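Local coordinates for putative cell wall hydrolase phosphatase-associated protein (Clostridioides difficile, PDB 7CFL) that acts as a cell-wall autolysin, probably a cysteine endopeptidase that cleaves the peptides of peptidoglycan, represented here by its catalytic NlpC/P60 domain, at residues 42-47 / 107-112; 47-52 / 79-84. All coordinates share one frame; numbering follows the deposited sequence.

Contact 1 (42-47 / 107-112)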
# COMPACT_ATOMS: atom_id res chain seq x y z
N SER A 42 -4.40 0.23 -4.75
CA SER A 42 -5.48 0.17 -3.74
C SER A 42 -6.25 -1.15 -3.86
O SER A 42 -6.74 -1.65 -2.87
CB SER A 42 -6.38 1.36 -3.90
OG SER A 42 -6.89 1.41 -5.23
N GLY A 43 -6.36 -1.71 -5.06
CA GLY A 43 -7.00 -3.03 -5.20
C GLY A 43 -6.19 -4.12 -4.52
O GLY A 43 -6.79 -5.05 -3.95
N PHE A 44 -4.86 -3.97 -4.54
CA PHE A 44 -3.91 -4.87 -3.88
C PHE A 44 -4.09 -4.78 -2.38
O PHE A 44 -4.25 -5.80 -1.69
CB PHE A 44 -2.48 -4.48 -4.23
CG PHE A 44 -1.42 -5.31 -3.55
CD1 PHE A 44 -1.25 -6.65 -3.85
CD2 PHE A 44 -0.60 -4.73 -2.59
CE1 PHE A 44 -0.27 -7.40 -3.21
CE2 PHE A 44 0.37 -5.48 -1.96
CZ PHE A 44 0.55 -6.81 -2.27
N THR A 45 -4.03 -3.58 -1.84
CA THR A 45 -4.20 -3.44 -0.37
C THR A 45 -5.59 -3.94 0.06
O THR A 45 -5.66 -4.70 1.03
CB THR A 45 -3.89 -2.03 0.12
OG1 THR A 45 -4.74 -1.07 -0.52
CG2 THR A 45 -2.45 -1.68 -0.13
N GLN A 46 -6.67 -3.56 -0.64
CA GLN A 46 -8.01 -4.08 -0.31
C GLN A 46 -7.99 -5.62 -0.29
O GLN A 46 -8.56 -6.21 0.63
CB GLN A 46 -9.10 -3.53 -1.24
CG GLN A 46 -10.49 -3.69 -0.67
CD GLN A 46 -11.55 -3.31 -1.67
OE1 GLN A 46 -11.59 -3.88 -2.77
NE2 GLN A 46 -12.44 -2.44 -1.27
N TYR A 47 -7.53 -6.25 -1.38
CA TYR A 47 -7.58 -7.72 -1.53
C TYR A 47 -6.77 -8.41 -0.42
O TYR A 47 -7.24 -9.39 0.23
CB TYR A 47 -7.04 -8.08 -2.91
CG TYR A 47 -7.02 -9.57 -3.18
CD1 TYR A 47 -8.17 -10.25 -3.59
CD2 TYR A 47 -5.85 -10.29 -3.07
CE1 TYR A 47 -8.13 -11.61 -3.86
CE2 TYR A 47 -5.79 -11.64 -3.33
CZ TYR A 47 -6.93 -12.30 -3.75
OH TYR A 47 -6.85 -13.63 -4.02
N ILE A 107 5.37 -3.33 0.61
CA ILE A 107 4.92 -4.13 -0.55
C ILE A 107 3.76 -3.39 -1.22
O ILE A 107 2.88 -2.91 -0.53
CB ILE A 107 4.59 -5.58 -0.17
CG1 ILE A 107 4.27 -6.45 -1.41
CG2 ILE A 107 3.45 -5.63 0.83
CD1 ILE A 107 4.43 -7.92 -1.12
N HIS A 108 3.71 -3.40 -2.56
CA HIS A 108 2.69 -2.60 -3.29
C HIS A 108 2.59 -3.09 -4.72
O HIS A 108 3.54 -3.72 -5.23
CB HIS A 108 2.96 -1.09 -3.23
CG HIS A 108 4.25 -0.65 -3.83
ND1 HIS A 108 4.36 0.49 -4.62
CD2 HIS A 108 5.48 -1.20 -3.81
CE1 HIS A 108 5.60 0.63 -5.01
NE2 HIS A 108 6.31 -0.38 -4.53
N ALA A 109 1.53 -2.66 -5.36
CA ALA A 109 1.32 -2.93 -6.80
C ALA A 109 1.86 -1.68 -7.52
O ALA A 109 1.17 -0.64 -7.55
CB ALA A 109 -0.13 -3.12 -7.00
N SER A 110 3.10 -1.73 -8.01
CA SER A 110 3.80 -0.53 -8.52
C SER A 110 3.38 -0.30 -9.97
O SER A 110 3.63 -1.19 -10.80
CB SER A 110 5.28 -0.64 -8.41
OG SER A 110 5.89 0.32 -9.23
N SER A 111 2.86 0.88 -10.29
CA SER A 111 2.68 1.34 -11.70
C SER A 111 3.93 2.07 -12.21
O SER A 111 3.84 2.70 -13.28
CB SER A 111 1.45 2.17 -11.80
OG SER A 111 1.68 3.45 -11.24
N GLY A 112 5.07 1.97 -11.50
CA GLY A 112 6.40 2.34 -12.02
C GLY A 112 6.86 1.38 -13.10
O GLY A 112 6.00 0.65 -13.65
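This is a buried, mainly apolar packing of helix on sheet in the papain-like core of an NlpC/P60 domain, in which the Phe-44 ring of helix 41-53 lies against backbone and side chains of strand 105-110, from Ile-107 to Ala-109. The axes of 42-47 and 107-110 come within 7.4 Å, at 143° between their directions, so the two segments run roughly antiparallel but clearly skewed. Phe-44 suits its place because a large flat ring can follow the strand over three residues. With CG anti to the backbone N (chi1 177°), the ring extends from the helix and meets the backbone obliquely: CE2 lies 3.9 Å from CA of His-108, while the His-108 side chain leaves the strand pointing away from the helix. There His-108 uses both ring nitrogens, ND1 with His-96 and NE2 with Ser-120. The His-96 and His-108 pair is consistent with the catalytic histidine and the third polar residue of the family, respectively. Contact 1 packs the helix directly against the strand that carries His-108. Ala-109, with a lone methyl, lets the helix come close, its CB resting 3.9 Å from CB of Phe-44. Ala-21 of helix 13-22 also touches Phe-44 and Ile-107. At the far end of the ring, the side chain of Ile-107 crosses that of Phe-44 nearly at a right angle, setting CG1 3.8 Å from CZ.

Contact 2 (47-52 / 79-84)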
# COMPACT_ATOMS: atom_id res chain seq x y z
N TYR A 47 -7.53 -6.25 -1.38
CA TYR A 47 -7.58 -7.72 -1.53
C TYR A 47 -6.77 -8.41 -0.42
O TYR A 47 -7.24 -9.39 0.23
CB TYR A 47 -7.04 -8.08 -2.91
CG TYR A 47 -7.02 -9.57 -3.18
CD1 TYR A 47 -8.17 -10.25 -3.59
CD2 TYR A 47 -5.85 -10.29 -3.07
CE1 TYR A 47 -8.13 -11.61 -3.86
CE2 TYR A 47 -5.79 -11.64 -3.33
CZ TYR A 47 -6.93 -12.30 -3.75
OH TYR A 47 -6.85 -13.63 -4.02
N VAL A 48 -5.56 -7.88 -0.15
CA VAL A 48 -4.67 -8.48 0.87
C VAL A 48 -5.39 -8.41 2.22
O VAL A 48 -5.42 -9.42 2.93
CB VAL A 48 -3.29 -7.78 0.91
CG1 VAL A 48 -2.56 -8.04 2.23
CG2 VAL A 48 -2.44 -8.15 -0.29
N MET A 49 -5.90 -7.23 2.61
CA MET A 49 -6.58 -7.03 3.91
C MET A 49 -7.79 -7.97 4.06
O MET A 49 -7.96 -8.58 5.13
CB MET A 49 -6.99 -5.57 4.08
CG MET A 49 -5.81 -4.65 4.48
SD MET A 49 -4.87 -5.23 5.94
CE MET A 49 -3.40 -4.23 5.69
N LYS A 50 -8.60 -8.10 3.00
CA LYS A 50 -9.84 -8.91 3.02
C LYS A 50 -9.49 -10.41 3.15
O LYS A 50 -10.16 -11.10 3.93
CB LYS A 50 -10.68 -8.63 1.77
CG LYS A 50 -11.93 -9.50 1.60
CD LYS A 50 -12.68 -9.22 0.31
CE LYS A 50 -12.03 -9.81 -0.92
NZ LYS A 50 -12.86 -9.62 -2.14
N LYS A 51 -8.47 -10.88 2.43
CA LYS A 51 -8.19 -12.33 2.25
C LYS A 51 -7.33 -12.85 3.40
O LYS A 51 -7.50 -14.03 3.78
CB LYS A 51 -7.49 -12.60 0.92
CG LYS A 51 -8.42 -12.52 -0.28
CD LYS A 51 -9.28 -13.76 -0.51
CE LYS A 51 -9.33 -14.18 -1.97
NZ LYS A 51 -10.26 -15.31 -2.20
N SER A 52 -6.44 -12.02 3.95
CA SER A 52 -5.51 -12.49 5.00
C SER A 52 -6.28 -12.61 6.32
O SER A 52 -6.32 -13.72 6.90
CB SER A 52 -4.32 -11.56 5.09
OG SER A 52 -4.72 -10.24 5.36
N GLY A 79 2.19 -3.91 8.58
CA GLY A 79 0.75 -4.01 8.31
C GLY A 79 0.07 -2.65 8.20
O GLY A 79 -1.08 -2.60 7.78
N ASP A 80 0.72 -1.56 8.59
CA ASP A 80 0.18 -0.20 8.38
C ASP A 80 0.11 0.08 6.87
O ASP A 80 0.96 -0.36 6.15
CB ASP A 80 1.01 0.87 9.09
CG ASP A 80 0.96 0.78 10.59
OD1 ASP A 80 0.00 0.17 11.12
OD2 ASP A 80 1.86 1.42 11.21
N LEU A 81 -0.87 0.84 6.45
CA LEU A 81 -0.97 1.36 5.08
C LEU A 81 -0.22 2.68 5.01
O LEU A 81 -0.40 3.52 5.92
CB LEU A 81 -2.45 1.52 4.70
CG LEU A 81 -3.27 0.24 4.73
CD1 LEU A 81 -4.71 0.49 4.34
CD2 LEU A 81 -2.66 -0.81 3.83
N VAL A 82 0.58 2.86 3.96
CA VAL A 82 1.36 4.11 3.76
C VAL A 82 0.88 4.73 2.45
O VAL A 82 0.65 3.98 1.49
CB VAL A 82 2.88 3.84 3.77
CG1 VAL A 82 3.38 3.63 5.20
CG2 VAL A 82 3.28 2.72 2.82
N PHE A 83 0.66 6.04 2.43
CA PHE A 83 0.01 6.77 1.31
C PHE A 83 0.96 7.82 0.71
O PHE A 83 1.75 8.51 1.38
CB PHE A 83 -1.30 7.41 1.79
CG PHE A 83 -2.27 6.41 2.34
CD1 PHE A 83 -3.02 5.64 1.44
CD2 PHE A 83 -2.33 6.06 3.68
CE1 PHE A 83 -3.87 4.65 1.89
CE2 PHE A 83 -3.19 5.07 4.13
CZ PHE A 83 -3.94 4.34 3.23
N PHE A 84 0.88 8.02 -0.60
CA PHE A 84 1.73 8.93 -1.38
C PHE A 84 0.90 9.73 -2.38
O PHE A 84 -0.18 9.27 -2.79
CB PHE A 84 2.83 8.16 -2.11
CG PHE A 84 3.60 7.23 -1.21
CD1 PHE A 84 4.79 7.63 -0.61
CD2 PHE A 84 3.06 6.00 -0.89
CE1 PHE A 84 5.46 6.75 0.21
CE2 PHE A 84 3.74 5.13 -0.05
CZ PHE A 84 4.93 5.52 0.51
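The flat group that Met-49 meets across the contact is the peptide following Gly-79: the methyl CE does not lie over it but comes to its oxygen end, 3.5 Å from Gly-79 O. No aromatic ring bridges the two segments. On the helix itself, CG of Lys-51 sits over one face of the Tyr-47 ring, 3.7 Å from the ring plane and nearer its margin, while the Phe-39 ring meets Tyr-47 at about 55°. The core-facing contact rests on Met-49, whose unbranched chain spans a wide gap, the nearest CA atoms, of Met-49 and Gly-79, being 9.1 Å apart. Its CG stands anti to the carbonyl carbon and the chain bends at chi2 (-52°), which brings the methyl round to the loop and the start of strand 81-84. There CE also reaches CD2 of Leu-81 at 4.0 Å, the two side chains running alongside each other with opposite headings. Leu-81 suits the spot because its branched end can meet the Met-49 methyl while also packing on Ile-57 and Ile-99. Gly-79 adopts a positive phi (95°) that a side chain would resist, and so turns the backbone into the strand. Within the helix, Val-48 O is gripped twice, by Ser-52 N and by Ser-52 OG at 2.7 Å, from opposite faces of its plane, so the serine hydroxyl donates its proton back into the helix. Val-17 of helix 13-22 touches Met-49 as well. The whole is the hydrophobic packing of a helix on an antiparallel sheet that forms the core of the papain-like NlpC/P60 fold.

Contacts 1 and 2 lie about 8 Å apart, centre to centre, and occupy successive turns of helix 41-53, sharing Tyr-47. Both press the helix onto the same antiparallel sheet, but at different strands: 105-110 for contact 1 and 81-84 for contact 2, with strand 96-102 between them. They adjoin directly through Thr-45 CG2 and Leu-81 CD2, 4.1 Å apart, so the packing is continuous. Along the chain, contact 2 is nested inside the loop closed by contact 1. The helix therefore lies along the central part of the sheet, its early turns on the later strand and its later turns on the earlier one, so one helix packs over at least two strands in reverse of their order along the chain.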